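Local coordinates for hydroxyethylphosphonate dioxygenase (Streptomyces albus, PDB 6B9R), which probably uses iron and dioxygen to cleave the carbon-carbon bond of 2-hydroxyethylphosphonate, giving hydroxymethylphosphonate, at residues Gln119-Pro124 with Gln363-Leu367; Leu150-Phe154 with Trp183-Phe187; Gln153-Phe157 with Pro189-Thr193; Tyr163-Ser167 with Ala305-Ile309; Pro299-Thr303 with Gly335-His339. All coordinates share one frame; numbering follows the deposited sequence.

Contact 1: Gln119-Pro124 with Gln363-Leu367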
# COMPACT_ATOMS: atom_id res chain seq x y z
N GLN A 119 4.24 15.00 -0.50
CA GLN A 119 3.02 14.23 -0.62
C GLN A 119 3.11 13.15 -1.69
O GLN A 119 2.15 12.40 -1.87
CB GLN A 119 1.85 15.18 -0.91
CG GLN A 119 1.56 16.14 0.26
CD GLN A 119 0.77 17.38 -0.13
OE1 GLN A 119 1.35 18.42 -0.42
NE2 GLN A 119 -0.57 17.28 -0.12
N ALA A 120 4.23 13.05 -2.40
CA ALA A 120 4.33 12.18 -3.57
C ALA A 120 5.74 11.63 -3.70
O ALA A 120 6.70 12.22 -3.21
CB ALA A 120 3.94 12.94 -4.85
N SER A 121 5.87 10.53 -4.44
CA SER A 121 7.16 9.84 -4.55
C SER A 121 8.02 10.29 -5.73
O SER A 121 9.09 9.71 -5.94
CB SER A 121 6.94 8.33 -4.67
OG SER A 121 6.36 8.02 -5.91
N TYR A 122 7.59 11.28 -6.51
CA TYR A 122 8.41 11.72 -7.64
C TYR A 122 9.78 12.15 -7.15
O TYR A 122 9.91 12.84 -6.13
CB TYR A 122 7.81 12.91 -8.37
CG TYR A 122 6.51 12.70 -9.07
CD1 TYR A 122 6.45 12.01 -10.28
CD2 TYR A 122 5.34 13.26 -8.57
CE1 TYR A 122 5.25 11.85 -10.94
CE2 TYR A 122 4.15 13.12 -9.23
CZ TYR A 122 4.10 12.41 -10.41
OH TYR A 122 2.89 12.27 -11.05
N ARG A 123 10.81 11.76 -7.91
CA ARG A 123 12.14 12.36 -7.82
C ARG A 123 12.55 12.73 -9.24
O ARG A 123 13.34 12.02 -9.89
CB ARG A 123 13.15 11.42 -7.16
CG ARG A 123 12.85 11.17 -5.66
CD ARG A 123 13.17 12.40 -4.83
NE ARG A 123 12.95 12.17 -3.39
CZ ARG A 123 11.78 12.31 -2.78
NH1 ARG A 123 10.72 12.67 -3.48
NH2 ARG A 123 11.67 12.09 -1.48
N PRO A 124 12.03 13.84 -9.77
CA PRO A 124 12.20 14.15 -11.19
C PRO A 124 13.34 15.12 -11.44
O PRO A 124 13.31 16.27 -10.99
CB PRO A 124 10.86 14.77 -11.57
CG PRO A 124 10.45 15.52 -10.31
CD PRO A 124 11.06 14.76 -9.14
N GLN A 363 -4.53 9.80 -9.90
CA GLN A 363 -3.08 9.83 -9.96
C GLN A 363 -2.54 11.17 -9.50
O GLN A 363 -3.18 12.21 -9.67
CB GLN A 363 -2.60 9.58 -11.39
CG GLN A 363 -2.99 8.23 -11.96
CD GLN A 363 -3.07 8.29 -13.46
OE1 GLN A 363 -3.85 9.06 -14.03
NE2 GLN A 363 -2.24 7.49 -14.12
N HIS A 364 -1.34 11.15 -8.90
CA HIS A 364 -0.50 12.35 -8.85
C HIS A 364 -0.13 12.75 -10.27
O HIS A 364 -0.01 11.91 -11.15
CB HIS A 364 0.79 12.08 -8.08
CG HIS A 364 0.59 11.69 -6.64
ND1 HIS A 364 0.50 12.61 -5.63
CD2 HIS A 364 0.48 10.47 -6.05
CE1 HIS A 364 0.34 11.99 -4.48
NE2 HIS A 364 0.32 10.69 -4.71
N GLN A 365 0.11 14.04 -10.49
CA GLN A 365 0.58 14.47 -11.81
C GLN A 365 1.80 15.38 -11.69
O GLN A 365 1.89 16.20 -10.78
CB GLN A 365 -0.52 15.19 -12.61
CG GLN A 365 -1.75 14.32 -12.75
CD GLN A 365 -2.79 14.95 -13.64
OE1 GLN A 365 -2.58 15.10 -14.85
NE2 GLN A 365 -3.93 15.32 -13.05
N TYR A 366 2.71 15.23 -12.66
CA TYR A 366 3.89 16.07 -12.81
C TYR A 366 3.87 16.65 -14.22
O TYR A 366 3.63 15.92 -15.18
CB TYR A 366 5.17 15.25 -12.55
CG TYR A 366 6.44 15.89 -13.04
CD1 TYR A 366 6.88 15.73 -14.36
CD2 TYR A 366 7.23 16.66 -12.18
CE1 TYR A 366 8.03 16.32 -14.81
CE2 TYR A 366 8.39 17.26 -12.62
CZ TYR A 366 8.79 17.08 -13.95
OH TYR A 366 9.95 17.66 -14.42
N LEU A 367 4.12 17.95 -14.34
CA LEU A 367 4.12 18.62 -15.62
C LEU A 367 5.46 19.31 -15.82
O LEU A 367 6.06 19.81 -14.87
CB LEU A 367 3.00 19.67 -15.71
CG LEU A 367 1.57 19.24 -15.35
CD1 LEU A 367 0.64 20.45 -15.47
CD2 LEU A 367 1.10 18.10 -16.24

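Contact 2: Leu150-Phe154 with Trp183-Phe187. With FE (Fe (III) ion), chain E; 2HE ((2-hydroxyethyl)phosphonic acid), chain F.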
# COMPACT_ATOMS: atom_id res chain seq x y z
N LEU A 150 16.84 2.13 -6.55
CA LEU A 150 15.57 1.50 -6.19
C LEU A 150 14.41 2.06 -7.02
O LEU A 150 13.53 1.30 -7.44
CB LEU A 150 15.27 1.67 -4.70
CG LEU A 150 13.88 1.16 -4.28
CD1 LEU A 150 13.65 -0.30 -4.69
CD2 LEU A 150 13.65 1.35 -2.78
N LEU A 151 14.40 3.36 -7.27
CA LEU A 151 13.23 3.97 -7.88
C LEU A 151 13.06 3.53 -9.33
O LEU A 151 14.03 3.37 -10.06
CB LEU A 151 13.31 5.50 -7.80
CG LEU A 151 13.20 6.07 -6.38
CD1 LEU A 151 12.95 7.59 -6.41
CD2 LEU A 151 12.10 5.36 -5.62
N TYR A 152 11.80 3.30 -9.72
CA TYR A 152 11.47 3.14 -11.13
C TYR A 152 11.87 4.39 -11.89
O TYR A 152 11.91 5.49 -11.34
CB TYR A 152 9.97 2.91 -11.29
CG TYR A 152 9.47 1.62 -10.68
CD1 TYR A 152 9.22 1.53 -9.31
CD2 TYR A 152 9.25 0.50 -11.47
CE1 TYR A 152 8.77 0.34 -8.75
CE2 TYR A 152 8.79 -0.68 -10.92
CZ TYR A 152 8.55 -0.76 -9.57
OH TYR A 152 8.10 -1.93 -9.04
N GLN A 153 12.17 4.25 -13.18
CA GLN A 153 12.48 5.45 -13.95
C GLN A 153 11.67 5.51 -15.23
O GLN A 153 11.58 4.54 -15.98
CB GLN A 153 13.96 5.55 -14.29
CG GLN A 153 14.34 6.93 -14.79
CD GLN A 153 15.84 7.14 -14.81
OE1 GLN A 153 16.52 6.86 -13.82
NE2 GLN A 153 16.37 7.61 -15.92
N PHE A 154 11.07 6.67 -15.47
CA PHE A 154 10.56 7.07 -16.77
C PHE A 154 11.47 8.17 -17.28
O PHE A 154 11.68 9.18 -16.60
CB PHE A 154 9.13 7.59 -16.69
CG PHE A 154 8.71 8.28 -17.93
CD1 PHE A 154 8.30 7.56 -19.04
CD2 PHE A 154 8.79 9.66 -18.03
CE1 PHE A 154 7.95 8.20 -20.22
CE2 PHE A 154 8.45 10.31 -19.22
CZ PHE A 154 8.03 9.57 -20.31
N TRP A 183 10.90 3.29 -20.00
CA TRP A 183 10.45 3.00 -18.64
C TRP A 183 11.26 1.82 -18.14
O TRP A 183 11.47 0.85 -18.87
CB TRP A 183 8.94 2.69 -18.62
CG TRP A 183 8.35 2.45 -17.24
CD1 TRP A 183 7.72 3.37 -16.43
CD2 TRP A 183 8.32 1.21 -16.54
NE1 TRP A 183 7.30 2.76 -15.27
CE2 TRP A 183 7.66 1.44 -15.30
CE3 TRP A 183 8.78 -0.08 -16.82
CZ2 TRP A 183 7.46 0.43 -14.37
CZ3 TRP A 183 8.59 -1.08 -15.89
CH2 TRP A 183 7.93 -0.83 -14.68
N GLY A 184 11.73 1.88 -16.89
CA GLY A 184 12.73 0.94 -16.42
C GLY A 184 12.50 0.52 -14.98
O GLY A 184 11.98 1.27 -14.16
N LEU A 185 12.93 -0.71 -14.68
CA LEU A 185 12.67 -1.40 -13.43
C LEU A 185 13.68 -0.99 -12.36
O LEU A 185 14.76 -0.48 -12.67
CB LEU A 185 12.72 -2.91 -13.65
CG LEU A 185 11.53 -3.48 -14.41
CD1 LEU A 185 11.76 -4.97 -14.72
CD2 LEU A 185 10.25 -3.28 -13.60
N PRO A 186 13.34 -1.22 -11.09
CA PRO A 186 14.29 -0.93 -10.01
C PRO A 186 15.63 -1.64 -10.19
O PRO A 186 15.69 -2.78 -10.65
CB PRO A 186 13.55 -1.45 -8.76
CG PRO A 186 12.11 -1.34 -9.10
CD PRO A 186 12.03 -1.67 -10.58
N PHE A 187 16.70 -0.93 -9.82
CA PHE A 187 18.07 -1.45 -9.75
C PHE A 187 18.63 -1.90 -11.10
O PHE A 187 19.65 -2.61 -11.15
CB PHE A 187 18.17 -2.58 -8.72
CG PHE A 187 17.90 -2.12 -7.32
CD1 PHE A 187 18.78 -1.27 -6.68
CD2 PHE A 187 16.75 -2.53 -6.66
CE1 PHE A 187 18.54 -0.84 -5.39
CE2 PHE A 187 16.51 -2.11 -5.37
CZ PHE A 187 17.40 -1.25 -4.74
FE FE E . 18.55 6.69 -13.19
O3 2HE F . 20.67 7.65 -12.41
P 2HE F . 21.86 8.44 -12.83
O1 2HE F . 23.16 7.51 -12.90
O2 2HE F . 22.13 9.68 -11.83
CA 2HE F . 21.45 9.06 -14.49
CB 2HE F . 19.97 9.44 -14.47
O4 2HE F . 19.13 8.28 -14.57
O HOH W 1 15.38 2.09 -12.20
O HOH W 2 17.69 8.94 -12.33

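Contact 3: Gln153-Phe157 with Pro189-Thr193. With FE (Fe (III) ion), chain E; 2HE ((2-hydroxyethyl)phosphonic acid), chain F.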
# COMPACT_ATOMS: atom_id res chain seq x y z
N GLN A 153 12.17 4.25 -13.18
CA GLN A 153 12.48 5.45 -13.95
C GLN A 153 11.67 5.51 -15.23
O GLN A 153 11.58 4.54 -15.98
CB GLN A 153 13.96 5.55 -14.29
CG GLN A 153 14.34 6.93 -14.79
CD GLN A 153 15.84 7.14 -14.81
OE1 GLN A 153 16.52 6.86 -13.82
NE2 GLN A 153 16.37 7.61 -15.92
N PHE A 154 11.07 6.67 -15.47
CA PHE A 154 10.56 7.07 -16.77
C PHE A 154 11.47 8.17 -17.28
O PHE A 154 11.68 9.18 -16.60
CB PHE A 154 9.13 7.59 -16.69
CG PHE A 154 8.71 8.28 -17.93
CD1 PHE A 154 8.30 7.56 -19.04
CD2 PHE A 154 8.79 9.66 -18.03
CE1 PHE A 154 7.95 8.20 -20.22
CE2 PHE A 154 8.45 10.31 -19.22
CZ PHE A 154 8.03 9.57 -20.31
N THR A 155 12.01 7.99 -18.48
CA THR A 155 12.94 8.95 -19.05
C THR A 155 12.42 9.44 -20.38
O THR A 155 12.02 8.63 -21.23
CB THR A 155 14.33 8.33 -19.22
OG1 THR A 155 14.80 7.86 -17.94
CG2 THR A 155 15.30 9.37 -19.74
N TYR A 156 12.41 10.75 -20.55
CA TYR A 156 12.06 11.41 -21.81
C TYR A 156 13.31 12.05 -22.40
O TYR A 156 14.02 12.76 -21.69
CB TYR A 156 10.99 12.48 -21.57
CG TYR A 156 10.60 13.20 -22.82
CD1 TYR A 156 9.61 12.70 -23.65
CD2 TYR A 156 11.22 14.40 -23.17
CE1 TYR A 156 9.25 13.38 -24.81
CE2 TYR A 156 10.87 15.07 -24.33
CZ TYR A 156 9.88 14.55 -25.14
OH TYR A 156 9.54 15.23 -26.29
N PHE A 157 13.57 11.80 -23.69
CA PHE A 157 14.83 12.21 -24.31
C PHE A 157 14.67 13.48 -25.14
O PHE A 157 13.69 13.64 -25.87
CB PHE A 157 15.37 11.09 -25.20
CG PHE A 157 15.74 9.85 -24.44
CD1 PHE A 157 16.99 9.73 -23.84
CD2 PHE A 157 14.84 8.81 -24.30
CE1 PHE A 157 17.34 8.59 -23.14
CE2 PHE A 157 15.17 7.66 -23.59
CZ PHE A 157 16.43 7.55 -23.00
N PRO A 189 20.95 -1.12 -13.96
CA PRO A 189 22.01 -0.13 -14.17
C PRO A 189 21.89 0.51 -15.54
O PRO A 189 21.51 -0.14 -16.52
CB PRO A 189 23.31 -0.95 -14.06
CG PRO A 189 22.89 -2.26 -13.41
CD PRO A 189 21.48 -2.49 -13.84
N HIS A 190 22.22 1.80 -15.62
CA HIS A 190 22.06 2.51 -16.89
C HIS A 190 22.98 3.72 -16.94
O HIS A 190 23.59 4.11 -15.94
CB HIS A 190 20.60 2.91 -17.13
CG HIS A 190 19.99 3.70 -16.01
ND1 HIS A 190 19.48 3.12 -14.87
CD2 HIS A 190 19.80 5.03 -15.87
CE1 HIS A 190 19.01 4.06 -14.07
NE2 HIS A 190 19.19 5.23 -14.66
N SER A 191 23.11 4.29 -18.15
CA SER A 191 23.91 5.48 -18.36
C SER A 191 23.37 6.24 -19.57
O SER A 191 22.56 5.73 -20.34
CB SER A 191 25.39 5.14 -18.57
OG SER A 191 26.19 6.31 -18.50
N PHE A 192 23.84 7.49 -19.72
CA PHE A 192 23.47 8.35 -20.84
C PHE A 192 24.68 9.13 -21.31
O PHE A 192 25.46 9.63 -20.49
CB PHE A 192 22.37 9.35 -20.47
CG PHE A 192 21.17 8.75 -19.83
CD1 PHE A 192 21.13 8.57 -18.45
CD2 PHE A 192 20.07 8.39 -20.60
CE1 PHE A 192 20.00 8.03 -17.83
CE2 PHE A 192 18.93 7.85 -19.98
CZ PHE A 192 18.91 7.67 -18.60
N THR A 193 24.83 9.26 -22.63
CA THR A 193 25.84 10.11 -23.24
C THR A 193 25.20 10.92 -24.36
O THR A 193 24.06 10.66 -24.76
CB THR A 193 27.01 9.29 -23.82
OG1 THR A 193 26.51 8.45 -24.87
CG2 THR A 193 27.66 8.41 -22.75
FE FE E . 18.55 6.69 -13.19
O3 2HE F . 20.67 7.65 -12.41
P 2HE F . 21.86 8.44 -12.83
O1 2HE F . 23.16 7.51 -12.90
O2 2HE F . 22.13 9.68 -11.83
CA 2HE F . 21.45 9.06 -14.49
CB 2HE F . 19.97 9.44 -14.47
O4 2HE F . 19.13 8.28 -14.57
O HOH W 2 17.69 8.94 -12.33

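Contact 4: Tyr163-Ser167 with Ala305-Ile309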
# COMPACT_ATOMS: atom_id res chain seq x y z
N TYR A 163 21.25 5.91 -24.83
CA TYR A 163 20.76 5.23 -23.64
C TYR A 163 21.48 3.89 -23.50
O TYR A 163 21.45 3.07 -24.43
CB TYR A 163 19.25 5.01 -23.71
CG TYR A 163 18.68 4.34 -22.48
CD1 TYR A 163 18.91 4.86 -21.22
CD2 TYR A 163 17.92 3.18 -22.59
CE1 TYR A 163 18.39 4.26 -20.09
CE2 TYR A 163 17.41 2.56 -21.44
CZ TYR A 163 17.65 3.11 -20.21
OH TYR A 163 17.14 2.51 -19.08
N TYR A 164 22.13 3.68 -22.36
CA TYR A 164 22.85 2.44 -22.08
C TYR A 164 22.15 1.72 -20.94
O TYR A 164 21.73 2.35 -19.96
CB TYR A 164 24.30 2.74 -21.69
CG TYR A 164 25.04 3.56 -22.72
CD1 TYR A 164 24.90 4.94 -22.76
CD2 TYR A 164 25.88 2.95 -23.64
CE1 TYR A 164 25.57 5.69 -23.70
CE2 TYR A 164 26.56 3.69 -24.58
CZ TYR A 164 26.40 5.06 -24.61
OH TYR A 164 27.07 5.80 -25.55
N PHE A 165 22.02 0.40 -21.06
CA PHE A 165 21.30 -0.33 -20.03
C PHE A 165 21.82 -1.75 -19.92
O PHE A 165 22.27 -2.34 -20.91
CB PHE A 165 19.78 -0.32 -20.27
CG PHE A 165 19.37 -0.79 -21.64
CD1 PHE A 165 19.39 0.08 -22.72
CD2 PHE A 165 18.89 -2.07 -21.83
CE1 PHE A 165 18.98 -0.34 -23.98
CE2 PHE A 165 18.47 -2.49 -23.07
CZ PHE A 165 18.52 -1.63 -24.15
N ARG A 166 21.77 -2.30 -18.70
CA ARG A 166 22.34 -3.60 -18.37
C ARG A 166 21.30 -4.50 -17.72
O ARG A 166 20.45 -4.03 -16.95
CB ARG A 166 23.56 -3.46 -17.44
CG ARG A 166 24.87 -3.30 -18.15
CD ARG A 166 25.97 -2.94 -17.16
NE ARG A 166 27.24 -2.67 -17.83
CZ ARG A 166 28.28 -2.11 -17.23
NH1 ARG A 166 28.21 -1.75 -15.95
NH2 ARG A 166 29.40 -1.90 -17.91
N SER A 167 21.39 -5.79 -18.01
CA SER A 167 20.49 -6.79 -17.46
C SER A 167 21.12 -8.14 -17.70
O SER A 167 21.60 -8.41 -18.80
CB SER A 167 19.10 -6.70 -18.11
OG SER A 167 18.24 -7.72 -17.64
N ALA A 305 15.08 -6.87 -21.12
CA ALA A 305 16.28 -6.35 -20.47
C ALA A 305 15.90 -5.24 -19.48
O ALA A 305 16.60 -4.23 -19.34
CB ALA A 305 17.31 -5.87 -21.49
N ASP A 306 14.77 -5.43 -18.80
CA ASP A 306 14.29 -4.62 -17.68
C ASP A 306 13.91 -3.19 -18.05
O ASP A 306 13.73 -2.34 -17.15
CB ASP A 306 15.32 -4.58 -16.54
CG ASP A 306 15.62 -5.96 -16.00
OD1 ASP A 306 14.69 -6.80 -15.96
OD2 ASP A 306 16.79 -6.22 -15.65
N VAL A 307 13.76 -2.89 -19.34
CA VAL A 307 13.30 -1.58 -19.81
C VAL A 307 12.23 -1.80 -20.88
O VAL A 307 12.16 -2.85 -21.52
CB VAL A 307 14.45 -0.71 -20.38
CG1 VAL A 307 15.51 -0.48 -19.33
CG2 VAL A 307 15.06 -1.36 -21.62
N ARG A 308 11.39 -0.78 -21.07
CA ARG A 308 10.44 -0.74 -22.18
C ARG A 308 10.64 0.58 -22.92
O ARG A 308 10.33 1.65 -22.39
CB ARG A 308 8.99 -0.91 -21.70
CG ARG A 308 7.88 -0.60 -22.73
CD ARG A 308 8.18 -1.03 -24.18
NE ARG A 308 8.66 -2.40 -24.29
CZ ARG A 308 9.34 -2.86 -25.34
NH1 ARG A 308 9.63 -2.06 -26.36
NH2 ARG A 308 9.74 -4.12 -25.35
N ILE A 309 11.13 0.50 -24.15
CA ILE A 309 11.45 1.68 -24.94
C ILE A 309 10.26 2.01 -25.84
O ILE A 309 9.75 1.14 -26.56
CB ILE A 309 12.71 1.44 -25.78
CG1 ILE A 309 13.91 1.17 -24.86
CG2 ILE A 309 12.98 2.64 -26.66
CD1 ILE A 309 15.12 0.61 -25.60
O HOH W 3 18.28 -2.32 -17.71
O HOH W 4 19.02 -5.08 -14.77

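Contact 5: Pro299-Thr303 with Gly335-His339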
# COMPACT_ATOMS: atom_id res chain seq x y z
N PRO A 299 -0.54 -9.42 -13.60
CA PRO A 299 -0.17 -8.58 -14.74
C PRO A 299 1.02 -9.17 -15.46
O PRO A 299 1.86 -9.85 -14.87
CB PRO A 299 0.17 -7.23 -14.10
CG PRO A 299 0.65 -7.60 -12.74
CD PRO A 299 -0.23 -8.76 -12.32
N HIS A 300 1.05 -8.94 -16.77
CA HIS A 300 2.23 -9.21 -17.56
C HIS A 300 3.06 -7.94 -17.64
O HIS A 300 2.59 -6.84 -17.31
CB HIS A 300 1.85 -9.69 -18.95
CG HIS A 300 1.08 -10.97 -18.96
ND1 HIS A 300 1.68 -12.20 -19.11
CD2 HIS A 300 -0.25 -11.21 -18.82
CE1 HIS A 300 0.76 -13.15 -19.07
NE2 HIS A 300 -0.42 -12.58 -18.90
N THR A 301 4.31 -8.09 -18.02
CA THR A 301 5.15 -6.95 -18.28
C THR A 301 5.49 -6.91 -19.77
O THR A 301 5.42 -7.93 -20.46
CB THR A 301 6.41 -7.00 -17.42
OG1 THR A 301 7.10 -5.75 -17.49
CG2 THR A 301 7.33 -8.14 -17.89
N THR A 302 5.81 -5.72 -20.27
CA THR A 302 6.28 -5.59 -21.65
C THR A 302 7.77 -5.30 -21.71
O THR A 302 8.30 -5.05 -22.81
CB THR A 302 5.50 -4.49 -22.40
OG1 THR A 302 5.74 -3.21 -21.79
CG2 THR A 302 4.01 -4.79 -22.39
N THR A 303 8.46 -5.32 -20.57
CA THR A 303 9.88 -5.02 -20.52
C THR A 303 10.70 -6.14 -21.15
O THR A 303 10.30 -7.31 -21.18
CB THR A 303 10.36 -4.80 -19.07
OG1 THR A 303 9.90 -5.86 -18.22
CG2 THR A 303 9.88 -3.45 -18.52
N GLY A 335 5.54 3.07 -20.90
CA GLY A 335 5.05 2.63 -19.61
C GLY A 335 5.12 1.13 -19.55
O GLY A 335 5.80 0.50 -20.36
N ASP A 336 4.38 0.54 -18.61
CA ASP A 336 4.41 -0.91 -18.45
C ASP A 336 3.20 -1.36 -17.66
O ASP A 336 2.80 -0.67 -16.72
CB ASP A 336 5.69 -1.37 -17.76
CG ASP A 336 5.90 -2.88 -17.89
OD1 ASP A 336 6.35 -3.32 -18.97
OD2 ASP A 336 5.62 -3.62 -16.92
N PRO A 337 2.58 -2.50 -18.01
CA PRO A 337 1.41 -2.98 -17.26
C PRO A 337 1.73 -3.41 -15.84
O PRO A 337 0.79 -3.63 -15.06
CB PRO A 337 0.89 -4.17 -18.09
CG PRO A 337 1.54 -4.02 -19.46
CD PRO A 337 2.83 -3.29 -19.24
N LEU A 338 3.00 -3.58 -15.48
CA LEU A 338 3.29 -3.79 -14.06
C LEU A 338 2.89 -2.58 -13.24
O LEU A 338 2.58 -2.69 -12.05
CB LEU A 338 4.78 -4.10 -13.85
CG LEU A 338 5.23 -4.38 -12.41
CD1 LEU A 338 4.96 -5.83 -12.02
CD2 LEU A 338 6.71 -4.03 -12.19
N HIS A 339 2.88 -1.41 -13.87
CA HIS A 339 2.45 -0.15 -13.27
C HIS A 339 1.27 0.41 -14.05
O HIS A 339 1.41 1.40 -14.79
CB HIS A 339 3.61 0.85 -13.23
CG HIS A 339 4.42 0.77 -11.97
ND1 HIS A 339 5.34 1.73 -11.63
CD2 HIS A 339 4.45 -0.16 -10.99
CE1 HIS A 339 5.89 1.41 -10.47
NE2 HIS A 339 5.37 0.27 -10.06
O HOH W 5 4.09 -1.22 -22.33

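Contact 1: Gln119-Pro124 with Gln363-Leu367
Tyr122 lays its ring against residues His364-Tyr366, with the CB of Tyr366 over one face. The contact joins the two large antiparallel sheets of the chain, consistent with the cupin-type beta architecture of this dioxygenase family. Three layers follow one another along it. In the first, Ala120 CB sits over the His364 imidazole, 3.8 Å from the ring centroid. Tyr122 forms the middle layer: Tyr366 CB stands 3.9 Å from the Tyr122 ring centroid and 19° off its normal, a CH-pi contact, and Tyr122 CE2 runs 3.7 Å from His364 CB. The two tyrosine rings themselves meet at a slant, their planes 43° apart, so they form neither a stack nor a T-shaped pair. In the third, Pro124 approaches the ring of Tyr366, which is swung toward it because CG lies anti to the backbone N (chi1 164°); Pro124 CG comes within 3.6 Å of Tyr366 CE2. Polar ends are tied elsewhere: His364 ND1 bonds to Tyr397 OH, His364 NE2 to Glu219 of the second subunit, and Tyr366 OH to Thr114. This buried junction therefore also reaches the dimer interface through His364. The carbonyl O of Gln119, buried here without any polar partner in the model, has His364 CE1 3.2 Å away.

Contact 2: Leu150-Phe154 with Trp183-Phe187
Tyr152 keeps CG beside its backbone N (chi1 -65°), whereas Trp183 holds CG opposite its own (chi1 -177°), and these torsions set the two rings side by side, pointing the same way. Tyr152 CD2 approaches Trp183 CZ2 to 3.4 Å, with the ring planes 34° apart. Pro186 covers a face of the tyrosine: its CG lies 3.7 Å from the Tyr152 ring centroid, a CH-pi contact. Farther along, Phe187 turns a face to Leu150, whose CA is 3.8 Å from the Phe187 ring centroid, while Leu150 CD1 touches Phe187 CE2 at 3.5 Å. The backbone evidence is an antiparallel ladder. Gln153 and Gly184 form the hydrogen-bonded pair, with Gln153 N to Gly184 O at 3.1 Å and Gly184 N to Gln153 O at 2.8 Å; Phe154 and Trp183 follow as a non-hydrogen-bonded pair. Phe154 and Trp183 project from one face of this sheet and Gln153 from the other. Trp183 NE1 is satisfied by Tyr208 OH. On its side Gln153 extends to the iron, which OE1 binds at 2.1 Å. Paired bonds at Gln153's own backbone thus anchor a metal ligand, with aromatic packing on the reverse of the sheet.

Contact 3: Gln153-Phe157 with Pro189-Thr193
O4, the hydroxyl oxygen of bound 2-hydroxyethylphosphonate, is held twice: it binds the iron carried by Gln153 and His190, and it accepts from Gln153 NE2 over 3.1 Å. The substrate chelates the metal, its phosphonate O3 forming the second, longer bond. His190 NE2 binds iron at 2.2 Å, and His149 completes the protein ligands. His190 reaches inward with CG between the backbone N and the carbonyl carbon (chi1 54°), and its ND1 bonds to Ala188 O, which fixes the ring's rotation. The rotation of the Gln153 amide is fixed as well: NE2 donates to Thr155 OG1 at 2.6 Å, nearly straight (169°) and in the amide plane, so OE1 faces the metal. Strands 153-157 and 190-193 run 13° from parallel with axes 11.5 Å apart, and these side chains fill the gap, as in the interior of a cupin barrel. Phe192 turns its edge to substrate O4 and to Phe157: CE1 lies 3.4 Å from O4, and CE2 lies 3.6 Å from Phe157 CE1. Two histidines and an amide oxygen thus stand where the familiar facial triad has two histidines and a carboxylate. A water at a long 2.6 Å from the iron takes a sixth position, one that dioxygen could plausibly occupy.

Contact 4: Tyr163-Ser167 with Ala305-Ile309
Strands 163-167 and 307-309 run roughly antiparallel, at 146°, with axes no closer than 10.1 Å, yet the chains converge to 5.2 Å between the CA atoms of Ser167 and Ala305. In the wider part Val307 reaches two rings of the facing strand, one with each methyl. Its CG2 lies over a face of Phe165, 4.1 Å from the ring centroid in a CH-pi contact, and its CG1 meets the edge of Tyr163, 3.4 Å from Tyr163 OH. Phe165 holds CG between its backbone N and carbonyl carbon (chi1 53°), which carries the ring toward the other strand; Ala305 CB touches its edge at CE2, 3.9 Å away. The same ring stacks on His172, and Tyr163 meets Phe192 of the substrate pocket. At the converging end the contact becomes polar. Ser167 OG donates to Asp306 OD2 over 2.9 Å, approaching from above the carboxylate plane (64° out of it). Two waters bridge the segments here: one donates to the carbonyl O atoms of Arg166 and Ala305, the other to Arg166 O at 2.8 Å and to Asp306 OD2 at 2.7 Å. Apolar packing therefore grades into a hydrated end, where Asp306 OD2 collects a hydroxyl and a water and Arg166 O is satisfied twice over.

Contact 5: Pro299-Thr303 with Gly335-His339
The carboxylate of Asp336 accepts four hydrogen bonds, three of them from Thr301 and Thr302, and the residue also heads a type I beta turn running to His339. Its OD1 takes Thr302 N at 2.8 Å on the syn side and Thr302 OG1 at 2.9 Å on the anti side, both from the same face of the carboxylate plane. OD2 receives Thr301 OG1 at 2.7 Å, on the syn side and 21° out of plane. A second donor to OD2 is Leu338 N, 3.0 Å away and above the plane, which makes an Asx turn. The torsion with CG anti to the backbone N (chi1 -166°) turns the carboxylate toward the threonines. Each hydroxyl is used further: Thr301 OG1 accepts from Thr303 OG1 at 2.9 Å, and Thr302 OG1 accepts from a water at 2.6 Å that also donates to Gly335 O. Four donors on one carboxylate would be expected to favour its ionised form. The contact ties the loop entering strand 307-310 to the one between strands 328-332 and 343-349, and Phe429 of the second subunit packs on Pro299 and Leu338. Beside the polar cluster, Pro337 CD lies 3.7 Å from Thr302 CG2, and Pro337 CB rests 3.3 Å from His300 O.

How the contacts relate
Contacts 1, 2 and 3 are buried, while contacts 4 and 5 are only partly so. Contacts 2 and 3 share strand 152-158 and the iron ligand Gln153: the first supplies its backbone pairing, the second its metal chemistry. Contact 4 adjoins both, because strand 307-310 pairs with strand 181-184 and strand 161-167 with strand 190-194. Contact 5 touches contact 2 where Trp183 meets Asp336 and His339, and contact 4 through Arg308 and Thr302. Contact 1 packs rings between sheets and touches contact 2 through Arg123 and Leu151. Chemistry shifts from aromatic packing (1) to metal coordination (3) and a carboxylate-hydroxyl network (5). All but contact 3 also meet the second subunit, contact 4 through Asp306 alone.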